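Long-range contact in esterase (Thermotoga maritima, PDB 3DOH), which is a thermostable esterase, probably hydrolysing carboxylic esters with an alpha/beta-hydrolase domain that is joined to an immunoglobulin-like domain: residues R56-V61 against V81-S86. Residues are numbered along the deposited sequence; the frame is centred on the assembly and turned at random.
Sequences RTITKV and VVLELS
Arg56 reaches across to Leu85 and Ser86, its chain folding back at chi2 and chi3 (-57° and -54°). Leu85 CD1 lies 3.8 Å above one face of the guanidinium, offset toward the rim, and the two side chains cross at about a right angle. From the edge of that group NH2 donates to Ser86 O (2.7 Å), approaching from above the carbonyl plane. NE forms a salt bridge with Asp89, while NH1 bonds Val22 O and Tyr110 OH. An alanine here would probably leave Asp89 without this charged mate, Ser86 O without its guanidinium donor and a gap beside Leu85. The other branch of Leu85, CD2, packs 3.7 Å from Ile58 CG1, the two side chains lying alongside and pointing the same way. Val61 and Leu83 repeat this on the same face, CG2 to CD2 at 3.7 Å; Leu83 also touches Phe43 and Val45 of strand 43-48. On the other face Lys60 NZ stays 4.8 Å from Glu84 OE1, a distant pair of opposite charges. Thr59 N donates to Glu84 O (2.8 Å) and Glu84 N to Lys60 O (3.0 Å), so Thr59 and Lys60 both face Glu84: a classic beta bulge between antiparallel strands of the immunoglobulin-like domain.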
loop_
_atom_site.group_PDB
_atom_site.type_symbol
_atom_site.label_atom_id
_atom_site.label_comp_id
_atom_site.label_asym_id
_atom_site.label_seq_id
_atom_site.Cartn_x
_atom_site.Cartn_y
_atom_site.Cartn_z
ATOM N N ARG A 56 9.186 -6.594 20.897
ATOM C CA ARG A 56 9.285 -5.147 20.926
ATOM C C ARG A 56 10.159 -4.830 19.753
ATOM O O ARG A 56 11.138 -5.562 19.479
ATOM C CB ARG A 56 9.905 -4.661 22.241
ATOM C CG ARG A 56 8.963 -4.784 23.449
ATOM C CD ARG A 56 7.655 -4.034 23.211
ATOM N NE ARG A 56 7.914 -2.640 22.846
ATOM C CZ ARG A 56 8.195 -1.664 23.715
ATOM N NH1 ARG A 56 8.250 -1.917 25.029
ATOM N NH2 ARG A 56 8.428 -0.419 23.264
ATOM N N THR A 57 9.816 -3.775 19.031
ATOM C CA THR A 57 10.639 -3.440 17.910
ATOM C C THR A 57 11.766 -2.491 18.290
ATOM O O THR A 57 11.506 -1.367 18.734
ATOM C CB THR A 57 9.873 -2.982 16.659
ATOM O OG1 THR A 57 10.482 -1.792 16.185
ATOM C CG2 THR A 57 8.378 -2.780 16.856
ATOM N N ILE A 58 13.014 -2.978 18.138
ATOM C CA ILE A 58 14.242 -2.213 18.454
ATOM C C ILE A 58 14.532 -1.166 17.364
ATOM O O ILE A 58 14.842 -1.511 16.250
ATOM C CB ILE A 58 15.468 -3.155 18.651
ATOM C CG1 ILE A 58 15.183 -4.184 19.742
ATOM C CG2 ILE A 58 16.650 -2.377 19.098
ATOM C CD1 ILE A 58 15.863 -5.552 19.549
ATOM N N THR A 59 14.431 0.116 17.675
ATOM C CA THR A 59 14.557 1.128 16.622
ATOM C C THR A 59 15.986 1.693 16.397
ATOM O O THR A 59 16.321 2.078 15.273
ATOM C CB THR A 59 13.570 2.290 16.835
ATOM O OG1 THR A 59 13.681 2.756 18.183
ATOM C CG2 THR A 59 12.164 1.829 16.625
ATOM N N LYS A 60 16.798 1.779 17.459
ATOM C CA LYS A 60 18.232 2.114 17.326
ATOM C C LYS A 60 19.027 1.338 18.386
ATOM O O LYS A 60 18.497 1.089 19.461
ATOM C CB LYS A 60 18.517 3.629 17.496
ATOM C CG LYS A 60 17.389 4.653 17.135
ATOM C CD LYS A 60 17.220 4.966 15.613
ATOM C CE LYS A 60 16.865 6.455 15.355
ATOM N NZ LYS A 60 16.067 7.143 16.475
ATOM N N VAL A 61 20.270 0.943 18.088
ATOM C CA VAL A 61 21.235 0.473 19.123
ATOM C C VAL A 61 22.414 1.438 19.285
ATOM O O VAL A 61 22.913 1.965 18.294
ATOM C CB VAL A 61 21.842 -0.926 18.824
ATOM C CG1 VAL A 61 22.671 -1.398 20.017
ATOM C CG2 VAL A 61 20.785 -1.933 18.550
ATOM N N VAL A 81 25.042 -1.153 26.705
ATOM C CA VAL A 81 24.424 -1.163 25.399
ATOM C C VAL A 81 22.924 -0.878 25.557
ATOM O O VAL A 81 22.194 -1.568 26.299
ATOM C CB VAL A 81 24.726 -2.480 24.634
ATOM C CG1 VAL A 81 23.769 -2.685 23.447
ATOM C CG2 VAL A 81 26.184 -2.490 24.184
ATOM N N VAL A 82 22.510 0.177 24.858
ATOM C CA VAL A 82 21.153 0.634 24.828
ATOM C C VAL A 82 20.445 0.141 23.589
ATOM O O VAL A 82 20.909 0.328 22.467
ATOM C CB VAL A 82 21.078 2.173 24.836
ATOM C CG1 VAL A 82 19.602 2.671 24.583
ATOM C CG2 VAL A 82 21.584 2.711 26.152
ATOM N N LEU A 83 19.296 -0.469 23.819
ATOM C CA LEU A 83 18.414 -0.893 22.762
ATOM C C LEU A 83 17.178 -0.054 22.930
ATOM O O LEU A 83 16.450 -0.230 23.900
ATOM C CB LEU A 83 18.017 -2.355 22.985
ATOM C CG LEU A 83 19.107 -3.424 23.072
ATOM C CD1 LEU A 83 18.443 -4.737 23.289
ATOM C CD2 LEU A 83 19.962 -3.439 21.810
ATOM N N GLU A 84 16.926 0.869 22.020
ATOM C CA GLU A 84 15.737 1.680 22.128
ATOM C C GLU A 84 14.549 0.956 21.490
ATOM O O GLU A 84 14.694 0.241 20.509
ATOM C CB GLU A 84 16.037 3.065 21.552
ATOM C CG GLU A 84 15.038 3.583 20.541
ATOM C CD GLU A 84 14.784 5.072 20.676
ATOM O OE1 GLU A 84 15.710 5.816 21.104
ATOM O OE2 GLU A 84 13.632 5.483 20.375
ATOM N N LEU A 85 13.367 1.121 22.055
ATOM C CA LEU A 85 12.176 0.387 21.584
ATOM C C LEU A 85 11.040 1.286 21.061
ATOM O O LEU A 85 10.792 2.350 21.604
ATOM C CB LEU A 85 11.660 -0.530 22.699
ATOM C CG LEU A 85 12.748 -1.336 23.427
ATOM C CD1 LEU A 85 12.103 -1.978 24.628
ATOM C CD2 LEU A 85 13.425 -2.396 22.526
ATOM N N SER A 86 10.343 0.851 20.019
ATOM C CA SER A 86 9.263 1.660 19.491
ATOM C C SER A 86 8.249 1.890 20.549
ATOM O O SER A 86 7.710 0.962 21.102
ATOM C CB SER A 86 8.552 1.041 18.270
ATOM O OG SER A 86 7.534 1.950 17.796
#